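PDB 4U08: Lic11098 from Leptospira interrogans serogroup Icterohaemorrhagiae serovar copenhageni, which is of unknown function but, as a leucine-rich repeat protein of a human pathogen, probably acts as a virulence factor that binds partner molecules. Local coordinates for residues A[203-217]-A[225-239]. Numbering follows the deposited sequence.
Sequences LQNLQILHLRNNQLT and QLQNLQKLLLNKNKL. With ZN (zinc ion), chain F.
Strands 208-210 and 231-233 are consecutive parallel strands of a leucine-rich repeat solenoid; they and the loops after them pack side by side. Their backbones bond in register, for instance Leu233 N to Leu209 O at 3.0 Å. Leu209 and Leu232 lie side by side on the face turned into the hydrophobic core, Leu209 CD2 to Leu232 CD1 3.9 Å. Beyond the strands, Asn237 ND2 donates to Leu211 O at 2.9 Å (N-H...O 174°) and also to Leu234 O in its own loop, while its OD1 takes the N-H of Leu216 at 3.1 Å. Asn214 ND2, which also donates to Leu188 O of the preceding repeat, meets Leu211 O from the opposite face of the carbonyl, so the oxygen of buried Leu211 is gripped twice. On the face carrying His210 and Leu233, Leu233 CD1 packs 3.4 Å from His210 CD2 and sits over the centre of the Arg212 guanidinium; chi3 of -82° bends that arginine back toward the histidine, whose ND1 binds zinc at 2.2 Å. In the turns leading into the strands, Gln227 NE2 gives Gln204 OE1 a nearly straight 2.7 Å bond. Asp189 salt-bridges Arg212, Asn260 bonds Leu234 O and Leu239 N as Asn237 does Leu211 and Leu216, and strands 185-187 and 254-256 flank the pair.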
ATOM      1  N   LEU A 203     -11.913  -8.053  -8.789  1.00 28.44           N
ATOM      2  CA  LEU A 203     -11.295  -6.745  -8.951  1.00 27.48           C
ATOM      3  C   LEU A 203     -10.251  -6.793 -10.087  1.00 32.50           C
ATOM      4  O   LEU A 203      -9.043  -6.690  -9.861  1.00 28.29           O
ATOM      5  CB  LEU A 203     -10.717  -6.249  -7.626  1.00 27.73           C
ATOM      6  CG  LEU A 203     -11.739  -6.062  -6.464  1.00 31.37           C
ATOM      7  CD1 LEU A 203     -11.036  -5.691  -5.187  1.00 30.73           C
ATOM      8  CD2 LEU A 203     -12.733  -4.964  -6.785  1.00 35.22           C
ATOM      9  N   GLN A 204     -10.755  -6.921 -11.326  1.00 32.84           N
ATOM     10  CA  GLN A 204      -9.943  -7.088 -12.539  1.00 32.98           C
ATOM     11  C   GLN A 204      -8.977  -5.953 -12.830  1.00 34.13           C
ATOM     12  O   GLN A 204      -7.992  -6.195 -13.506  1.00 38.26           O
ATOM     13  CB  GLN A 204     -10.826  -7.376 -13.766  1.00 35.30           C
ATOM     14  CG  GLN A 204     -11.639  -8.668 -13.649  1.00 53.81           C
ATOM     15  CD  GLN A 204     -10.781  -9.898 -13.471  1.00 67.40           C
ATOM     16  OE1 GLN A 204     -10.169 -10.399 -14.413  1.00 61.40           O
ATOM     17  NE2 GLN A 204     -10.719 -10.414 -12.251  1.00 53.92           N
ATOM     18  N   ASN A 205      -9.226  -4.726 -12.343  1.00 26.84           N
ATOM     19  CA  ASN A 205      -8.318  -3.618 -12.589  1.00 26.49           C
ATOM     20  C   ASN A 205      -7.335  -3.363 -11.446  1.00 28.65           C
ATOM     21  O   ASN A 205      -6.489  -2.488 -11.565  1.00 29.52           O
ATOM     22  CB  ASN A 205      -9.090  -2.338 -12.946  1.00 28.94           C
ATOM     23  CG  ASN A 205      -9.423  -2.224 -14.409  1.00 50.41           C
ATOM     24  OD1 ASN A 205      -9.419  -3.202 -15.162  1.00 44.71           O
ATOM     25  ND2 ASN A 205      -9.715  -1.017 -14.841  1.00 43.05           N
ATOM     26  N   LEU A 206      -7.444  -4.124 -10.339  1.00 26.14           N
ATOM     27  CA  LEU A 206      -6.609  -3.915  -9.150  1.00 25.05           C
ATOM     28  C   LEU A 206      -5.136  -4.094  -9.441  1.00 28.13           C
ATOM     29  O   LEU A 206      -4.736  -5.130  -9.950  1.00 27.33           O
ATOM     30  CB  LEU A 206      -7.033  -4.800  -7.978  1.00 24.11           C
ATOM     31  CG  LEU A 206      -6.534  -4.365  -6.603  1.00 27.94           C
ATOM     32  CD1 LEU A 206      -7.268  -3.059  -6.149  1.00 29.34           C
ATOM     33  CD2 LEU A 206      -6.811  -5.490  -5.556  1.00 25.64           C
ATOM     34  N   GLN A 207      -4.358  -3.074  -9.123  1.00 25.81           N
ATOM     35  CA  GLN A 207      -2.915  -3.069  -9.335  1.00 25.20           C
ATOM     36  C   GLN A 207      -2.158  -3.153  -8.023  1.00 28.75           C
ATOM     37  O   GLN A 207      -1.050  -3.684  -7.998  1.00 27.90           O
ATOM     38  CB  GLN A 207      -2.498  -1.793 -10.071  1.00 27.03           C
ATOM     39  CG  GLN A 207      -3.025  -1.713 -11.507  1.00 30.77           C
ATOM     40  CD  GLN A 207      -2.966  -0.293 -12.048  1.00 49.18           C
ATOM     41  OE1 GLN A 207      -3.836   0.131 -12.799  1.00 54.22           O
ATOM     42  NE2 GLN A 207      -1.967   0.486 -11.678  1.00 47.83           N
ATOM     43  N   ILE A 208      -2.692  -2.529  -6.963  1.00 26.88           N
ATOM     44  CA  ILE A 208      -2.042  -2.461  -5.651  1.00 28.09           C
ATOM     45  C   ILE A 208      -3.019  -2.894  -4.553  1.00 31.61           C
ATOM     46  O   ILE A 208      -4.095  -2.319  -4.418  1.00 29.66           O
ATOM     47  CB  ILE A 208      -1.503  -1.026  -5.358  1.00 32.48           C
ATOM     48  CG1 ILE A 208      -0.647  -0.429  -6.521  1.00 34.24           C
ATOM     49  CG2 ILE A 208      -0.764  -0.963  -4.024  1.00 33.97           C
ATOM     50  CD1 ILE A 208       0.563  -1.063  -7.019  1.00 49.83           C
ATOM     51  N   LEU A 209      -2.606  -3.860  -3.737  1.00 27.20           N
ATOM     52  CA  LEU A 209      -3.405  -4.360  -2.624  1.00 26.82           C
ATOM     53  C   LEU A 209      -2.551  -4.335  -1.355  1.00 31.77           C
ATOM     54  O   LEU A 209      -1.581  -5.092  -1.256  1.00 31.16           O
ATOM     55  CB  LEU A 209      -3.920  -5.793  -2.949  1.00 26.22           C
ATOM     56  CG  LEU A 209      -4.781  -6.541  -1.882  1.00 29.45           C
ATOM     57  CD1 LEU A 209      -5.967  -5.670  -1.378  1.00 28.80           C
ATOM     58  CD2 LEU A 209      -5.321  -7.850  -2.437  1.00 29.25           C
ATOM     59  N   HIS A 210      -2.881  -3.426  -0.417  1.00 28.60           N
ATOM     60  CA  HIS A 210      -2.196  -3.238   0.856  1.00 29.53           C
ATOM     61  C   HIS A 210      -2.972  -3.949   1.946  1.00 32.55           C
ATOM     62  O   HIS A 210      -4.102  -3.557   2.252  1.00 31.49           O
ATOM     63  CB  HIS A 210      -2.067  -1.738   1.164  1.00 32.19           C
ATOM     64  CG  HIS A 210      -0.997  -1.057   0.358  1.00 38.27           C
ATOM     65  ND1 HIS A 210      -0.676   0.254   0.569  1.00 41.83           N
ATOM     66  CD2 HIS A 210      -0.209  -1.541  -0.633  1.00 41.42           C
ATOM     67  CE1 HIS A 210       0.280   0.545  -0.301  1.00 41.76           C
ATOM     68  NE2 HIS A 210       0.598  -0.510  -1.040  1.00 41.77           N
ATOM     69  N   LEU A 211      -2.417  -5.041   2.461  1.00 27.69           N
ATOM     70  CA  LEU A 211      -3.059  -5.854   3.500  1.00 26.85           C
ATOM     71  C   LEU A 211      -2.157  -6.079   4.701  1.00 31.99           C
ATOM     72  O   LEU A 211      -2.345  -7.046   5.447  1.00 32.92           O
ATOM     73  CB  LEU A 211      -3.481  -7.203   2.918  1.00 26.25           C
ATOM     74  CG  LEU A 211      -4.777  -7.206   2.104  1.00 29.98           C
ATOM     75  CD1 LEU A 211      -4.885  -8.462   1.314  1.00 29.24           C
ATOM     76  CD2 LEU A 211      -5.979  -7.089   3.017  1.00 31.67           C
ATOM     77  N   ARG A 212      -1.181  -5.187   4.892  1.00 30.93           N
ATOM     78  CA  ARG A 212      -0.202  -5.317   5.965  1.00 31.12           C
ATOM     79  C   ARG A 212      -0.846  -5.214   7.323  1.00 35.73           C
ATOM     80  O   ARG A 212      -1.758  -4.416   7.513  1.00 36.60           O
ATOM     81  CB  ARG A 212       0.877  -4.231   5.843  1.00 29.86           C
ATOM     82  CG  ARG A 212       1.719  -4.365   4.567  1.00 35.10           C
ATOM     83  CD  ARG A 212       2.562  -3.126   4.367  1.00 46.65           C
ATOM     84  NE  ARG A 212       1.802  -2.044   3.736  1.00 51.62           N
ATOM     85  CZ  ARG A 212       2.308  -0.854   3.436  1.00 68.07           C
ATOM     86  NH1 ARG A 212       3.579  -0.582   3.698  1.00 62.72           N
ATOM     87  NH2 ARG A 212       1.551   0.070   2.865  1.00 56.70           N
ATOM     88  N   ASN A 213      -0.325  -5.965   8.284  1.00 32.30           N
ATOM     89  CA  ASN A 213      -0.757  -5.873   9.669  1.00 33.18           C
ATOM     90  C   ASN A 213      -2.249  -6.204   9.863  1.00 37.09           C
ATOM     91  O   ASN A 213      -2.989  -5.447  10.475  1.00 38.95           O
ATOM     92  CB  ASN A 213      -0.379  -4.495  10.283  1.00 36.64           C
ATOM     93  CG  ASN A 213       0.304  -4.565  11.623  1.00 60.28           C
ATOM     94  OD1 ASN A 213       1.068  -3.672  11.983  1.00 65.10           O
ATOM     95  ND2 ASN A 213      -0.003  -5.581  12.417  1.00 47.97           N
ATOM     96  N   ASN A 214      -2.674  -7.332   9.333  1.00 33.39           N
ATOM     97  CA  ASN A 214      -4.034  -7.830   9.543  1.00 32.84           C
ATOM     98  C   ASN A 214      -3.906  -9.181  10.252  1.00 35.54           C
ATOM     99  O   ASN A 214      -2.844  -9.450  10.826  1.00 34.40           O
ATOM    100  CB  ASN A 214      -4.821  -7.888   8.220  1.00 29.46           C
ATOM    101  CG  ASN A 214      -5.384  -6.547   7.860  1.00 35.76           C
ATOM    102  OD1 ASN A 214      -6.368  -6.106   8.439  1.00 35.86           O
ATOM    103  ND2 ASN A 214      -4.765  -5.848   6.919  1.00 29.81           N
ATOM    104  N   GLN A 215      -4.945 -10.017  10.231  1.00 33.37           N
ATOM    105  CA  GLN A 215      -4.912 -11.320  10.904  1.00 34.48           C
ATOM    106  C   GLN A 215      -5.247 -12.452   9.954  1.00 36.29           C
ATOM    107  O   GLN A 215      -5.862 -13.435  10.365  1.00 35.65           O
ATOM    108  CB  GLN A 215      -5.864 -11.303  12.128  1.00 36.52           C
ATOM    109  CG  GLN A 215      -5.350 -10.415  13.273  1.00 51.74           C
ATOM    110  CD  GLN A 215      -6.430  -9.980  14.238  1.00 84.52           C
ATOM    111  OE1 GLN A 215      -7.395 -10.705  14.533  1.00 80.53           O
ATOM    112  NE2 GLN A 215      -6.259  -8.793  14.807  1.00 79.73           N
ATOM    113  N   LEU A 216      -4.822 -12.335   8.667  1.00 31.42           N
ATOM    114  CA  LEU A 216      -5.095 -13.357   7.658  1.00 30.34           C
ATOM    115  C   LEU A 216      -4.330 -14.641   7.889  1.00 35.47           C
ATOM    116  O   LEU A 216      -3.122 -14.595   8.080  1.00 34.81           O
ATOM    117  CB  LEU A 216      -4.788 -12.824   6.237  1.00 30.05           C
ATOM    118  CG  LEU A 216      -5.597 -11.606   5.780  1.00 33.47           C
ATOM    119  CD1 LEU A 216      -4.986 -11.018   4.488  1.00 34.85           C
ATOM    120  CD2 LEU A 216      -7.062 -11.995   5.541  1.00 34.24           C
ATOM    121  N   THR A 217      -5.005 -15.789   7.773  1.00 33.89           N
ATOM    122  CA  THR A 217      -4.370 -17.102   7.951  1.00 34.38           C
ATOM    123  C   THR A 217      -4.176 -17.788   6.618  1.00 39.24           C
ATOM    124  O   THR A 217      -3.217 -18.539   6.448  1.00 38.70           O
ATOM    125  CB  THR A 217      -5.107 -17.970   8.988  1.00 39.76           C
ATOM    126  OG1 THR A 217      -6.452 -18.169   8.560  1.00 45.11           O
ATOM    127  CG2 THR A 217      -5.093 -17.351  10.381  1.00 34.97           C
ATOM    128  N   GLN A 225      -7.151 -14.593  -9.634  1.00 29.15           N
ATOM    129  CA  GLN A 225      -7.919 -13.960 -10.710  1.00 28.10           C
ATOM    130  C   GLN A 225      -7.524 -12.478 -10.894  1.00 32.13           C
ATOM    131  O   GLN A 225      -7.982 -11.840 -11.848  1.00 32.72           O
ATOM    132  CB  GLN A 225      -9.428 -14.060 -10.386  1.00 29.00           C
ATOM    133  CG  GLN A 225      -9.948 -15.502 -10.335  1.00 36.68           C
ATOM    134  CD  GLN A 225     -11.361 -15.593  -9.793  1.00 47.04           C
ATOM    135  OE1 GLN A 225     -11.950 -14.619  -9.328  1.00 39.10           O
ATOM    136  NE2 GLN A 225     -11.926 -16.784  -9.823  1.00 47.73           N
ATOM    137  N   LEU A 226      -6.671 -11.932  -9.999  1.00 28.55           N
ATOM    138  CA  LEU A 226      -6.264 -10.527 -10.060  1.00 27.22           C
ATOM    139  C   LEU A 226      -5.223 -10.316 -11.156  1.00 29.17           C
ATOM    140  O   LEU A 226      -4.044 -10.086 -10.884  1.00 27.18           O
ATOM    141  CB  LEU A 226      -5.839  -9.978  -8.691  1.00 27.55           C
ATOM    142  CG  LEU A 226      -6.893 -10.054  -7.580  1.00 31.94           C
ATOM    143  CD1 LEU A 226      -6.280  -9.774  -6.217  1.00 31.56           C
ATOM    144  CD2 LEU A 226      -8.051  -9.129  -7.863  1.00 32.63           C
ATOM    145  N   GLN A 227      -5.695 -10.351 -12.413  1.00 26.01           N
ATOM    146  CA  GLN A 227      -4.846 -10.311 -13.606  1.00 28.03           C
ATOM    147  C   GLN A 227      -4.005  -9.037 -13.758  1.00 31.28           C
ATOM    148  O   GLN A 227      -2.963  -9.111 -14.393  1.00 32.84           O
ATOM    149  CB  GLN A 227      -5.659 -10.589 -14.890  1.00 30.16           C
ATOM    150  CG  GLN A 227      -6.812  -9.609 -15.146  1.00 42.57           C
ATOM    151  CD  GLN A 227      -7.352  -9.762 -16.552  1.00 60.96           C
ATOM    152  OE1 GLN A 227      -6.615  -9.666 -17.545  1.00 43.92           O
ATOM    153  NE2 GLN A 227      -8.646 -10.029 -16.671  1.00 59.25           N
ATOM    154  N   ASN A 228      -4.414  -7.906 -13.168  1.00 25.87           N
ATOM    155  CA  ASN A 228      -3.651  -6.665 -13.267  1.00 26.09           C
ATOM    156  C   ASN A 228      -2.799  -6.340 -12.041  1.00 27.80           C
ATOM    157  O   ASN A 228      -2.086  -5.326 -12.043  1.00 26.37           O
ATOM    158  CB  ASN A 228      -4.599  -5.486 -13.607  1.00 29.78           C
ATOM    159  CG  ASN A 228      -5.125  -5.548 -15.032  1.00 49.33           C
ATOM    160  OD1 ASN A 228      -4.563  -6.198 -15.903  1.00 46.18           O
ATOM    161  ND2 ASN A 228      -6.157  -4.801 -15.330  1.00 39.70           N
ATOM    162  N   LEU A 229      -2.845  -7.204 -11.008  1.00 23.60           N
ATOM    163  CA  LEU A 229      -2.113  -6.971  -9.760  1.00 23.64           C
ATOM    164  C   LEU A 229      -0.595  -6.887  -9.969  1.00 26.91           C
ATOM    165  O   LEU A 229      -0.021  -7.781 -10.574  1.00 26.24           O
ATOM    166  CB  LEU A 229      -2.450  -8.042  -8.692  1.00 23.20           C
ATOM    167  CG  LEU A 229      -2.109  -7.665  -7.230  1.00 26.74           C
ATOM    168  CD1 LEU A 229      -2.997  -6.524  -6.709  1.00 28.37           C
ATOM    169  CD2 LEU A 229      -2.277  -8.870  -6.309  1.00 28.02           C
ATOM    170  N   GLN A 230       0.012  -5.818  -9.464  1.00 25.48           N
ATOM    171  CA  GLN A 230       1.452  -5.534  -9.552  1.00 24.50           C
ATOM    172  C   GLN A 230       2.121  -5.614  -8.206  1.00 27.47           C
ATOM    173  O   GLN A 230       3.281  -6.024  -8.121  1.00 27.56           O
ATOM    174  CB  GLN A 230       1.676  -4.147 -10.156  1.00 25.62           C
ATOM    175  CG  GLN A 230       1.348  -4.073 -11.652  1.00 35.32           C
ATOM    176  CD  GLN A 230       1.133  -2.651 -12.137  1.00 61.14           C
ATOM    177  OE1 GLN A 230       1.836  -1.717 -11.753  1.00 55.49           O
ATOM    178  NE2 GLN A 230       0.142  -2.454 -12.997  1.00 64.01           N
ATOM    179  N   LYS A 231       1.432  -5.177  -7.146  1.00 23.67           N
ATOM    180  CA  LYS A 231       2.007  -5.169  -5.807  1.00 23.33           C
ATOM    181  C   LYS A 231       1.026  -5.796  -4.816  1.00 29.24           C
ATOM    182  O   LYS A 231      -0.121  -5.354  -4.701  1.00 27.32           O
ATOM    183  CB  LYS A 231       2.363  -3.738  -5.343  1.00 26.33           C
ATOM    184  CG  LYS A 231       3.480  -3.088  -6.166  1.00 34.99           C
ATOM    185  CD  LYS A 231       3.809  -1.719  -5.616  1.00 47.68           C
ATOM    186  CE  LYS A 231       4.760  -0.995  -6.530  1.00 66.62           C
ATOM    187  NZ  LYS A 231       4.513   0.469  -6.502  1.00 82.14           N
ATOM    188  N   LEU A 232       1.504  -6.813  -4.085  1.00 25.69           N
ATOM    189  CA  LEU A 232       0.718  -7.501  -3.077  1.00 26.37           C
ATOM    190  C   LEU A 232       1.490  -7.423  -1.760  1.00 30.93           C
ATOM    191  O   LEU A 232       2.534  -8.076  -1.621  1.00 26.68           O
ATOM    192  CB  LEU A 232       0.444  -8.955  -3.530  1.00 26.05           C
ATOM    193  CG  LEU A 232      -0.382  -9.867  -2.577  1.00 29.45           C
ATOM    194  CD1 LEU A 232      -1.705  -9.192  -2.144  1.00 28.60           C
ATOM    195  CD2 LEU A 232      -0.664 -11.211  -3.224  1.00 31.67           C
ATOM    196  N   LEU A 233       1.003  -6.590  -0.808  1.00 27.47           N
ATOM    197  CA  LEU A 233       1.701  -6.407   0.464  1.00 27.74           C
ATOM    198  C   LEU A 233       0.955  -7.117   1.577  1.00 31.38           C
ATOM    199  O   LEU A 233      -0.121  -6.670   1.993  1.00 31.23           O
ATOM    200  CB  LEU A 233       1.910  -4.932   0.795  1.00 28.82           C
ATOM    201  CG  LEU A 233       2.485  -4.010  -0.299  1.00 37.62           C
ATOM    202  CD1 LEU A 233       2.834  -2.653   0.301  1.00 39.55           C
ATOM    203  CD2 LEU A 233       3.746  -4.608  -0.987  1.00 38.17           C
ATOM    204  N   LEU A 234       1.517  -8.237   2.031  1.00 27.21           N
ATOM    205  CA  LEU A 234       0.934  -9.110   3.058  1.00 26.70           C
ATOM    206  C   LEU A 234       1.757  -9.204   4.337  1.00 33.15           C
ATOM    207  O   LEU A 234       1.547 -10.123   5.136  1.00 32.50           O
ATOM    208  CB  LEU A 234       0.675 -10.495   2.469  1.00 26.21           C
ATOM    209  CG  LEU A 234      -0.492 -10.573   1.479  1.00 29.49           C
ATOM    210  CD1 LEU A 234      -0.345 -11.757   0.558  1.00 27.48           C
ATOM    211  CD2 LEU A 234      -1.829 -10.604   2.210  1.00 31.13           C
ATOM    212  N   ASN A 235       2.653  -8.219   4.568  1.00 32.21           N
ATOM    213  CA  ASN A 235       3.500  -8.177   5.769  1.00 33.29           C
ATOM    214  C   ASN A 235       2.685  -8.283   7.035  1.00 37.09           C
ATOM    215  O   ASN A 235       1.606  -7.687   7.124  1.00 37.79           O
ATOM    216  CB  ASN A 235       4.248  -6.853   5.885  1.00 35.16           C
ATOM    217  CG  ASN A 235       5.166  -6.496   4.768  1.00 53.71           C
ATOM    218  OD1 ASN A 235       5.546  -5.337   4.644  1.00 53.13           O
ATOM    219  ND2 ASN A 235       5.607  -7.479   3.992  1.00 41.70           N
ATOM    220  N   LYS A 236       3.236  -8.976   8.041  1.00 32.56           N
ATOM    221  CA  LYS A 236       2.636  -9.047   9.378  1.00 32.55           C
ATOM    222  C   LYS A 236       1.175  -9.549   9.377  1.00 38.23           C
ATOM    223  O   LYS A 236       0.275  -8.870   9.850  1.00 39.83           O
ATOM    224  CB  LYS A 236       2.783  -7.712  10.122  1.00 34.82           C
ATOM    225  CG  LYS A 236       4.229  -7.365  10.470  1.00 48.17           C
ATOM    226  CD  LYS A 236       4.340  -6.040  11.189  1.00 58.54           C
ATOM    227  CE  LYS A 236       5.768  -5.800  11.627  1.00 75.66           C
ATOM    228  NZ  LYS A 236       5.972  -4.425  12.150  1.00 89.05           N
ATOM    229  N   ASN A 237       0.969 -10.728   8.825  1.00 33.68           N
ATOM    230  CA  ASN A 237      -0.295 -11.454   8.884  1.00 34.94           C
ATOM    231  C   ASN A 237       0.041 -12.801   9.558  1.00 40.62           C
ATOM    232  O   ASN A 237       1.116 -12.915  10.150  1.00 41.34           O
ATOM    233  CB  ASN A 237      -0.928 -11.615   7.497  1.00 29.89           C
ATOM    234  CG  ASN A 237      -1.704 -10.392   7.099  1.00 40.51           C
ATOM    235  OD1 ASN A 237      -2.846 -10.208   7.508  1.00 35.52           O
ATOM    236  ND2 ASN A 237      -1.112  -9.514   6.310  1.00 28.14           N
ATOM    237  N   LYS A 238      -0.811 -13.818   9.421  1.00 37.50           N
ATOM    238  CA  LYS A 238      -0.610 -15.140  10.037  1.00 36.79           C
ATOM    239  C   LYS A 238      -0.684 -16.239   8.998  1.00 37.84           C
ATOM    240  O   LYS A 238      -1.112 -17.346   9.311  1.00 36.52           O
ATOM    241  CB  LYS A 238      -1.676 -15.377  11.135  1.00 38.95           C
ATOM    242  CG  LYS A 238      -1.585 -14.435  12.320  1.00 44.95           C
ATOM    243  CD  LYS A 238      -2.730 -14.694  13.297  1.00 63.37           C
ATOM    244  CE  LYS A 238      -2.559 -13.966  14.615  1.00 83.15           C
ATOM    245  NZ  LYS A 238      -2.815 -12.504  14.494  1.00 97.33           N
ATOM    246  N   LEU A 239      -0.270 -15.945   7.741  1.00 33.93           N
ATOM    247  CA  LEU A 239      -0.311 -16.916   6.656  1.00 32.99           C
ATOM    248  C   LEU A 239       0.572 -18.092   6.911  1.00 37.34           C
ATOM    249  O   LEU A 239       1.760 -17.939   7.215  1.00 34.74           O
ATOM    250  CB  LEU A 239       0.023 -16.287   5.283  1.00 33.28           C
ATOM    251  CG  LEU A 239      -0.852 -15.095   4.855  1.00 37.96           C
ATOM    252  CD1 LEU A 239      -0.226 -14.355   3.686  1.00 38.93           C
ATOM    253  CD2 LEU A 239      -2.255 -15.541   4.500  1.00 37.58           C
TER
HETATM  254 ZN    ZN F 504      -1.852   1.663   1.857  1.00 78.55          ZN
HETATM  255  O   HOH W   1      -6.217  -7.305 -10.945  1.00 26.46           O
HETATM  256  O   HOH W   2      -9.090 -12.958 -14.317  1.00 50.22           O
HETATM  257  O   HOH W   3      -3.332   0.799   3.289  1.00 26.77           O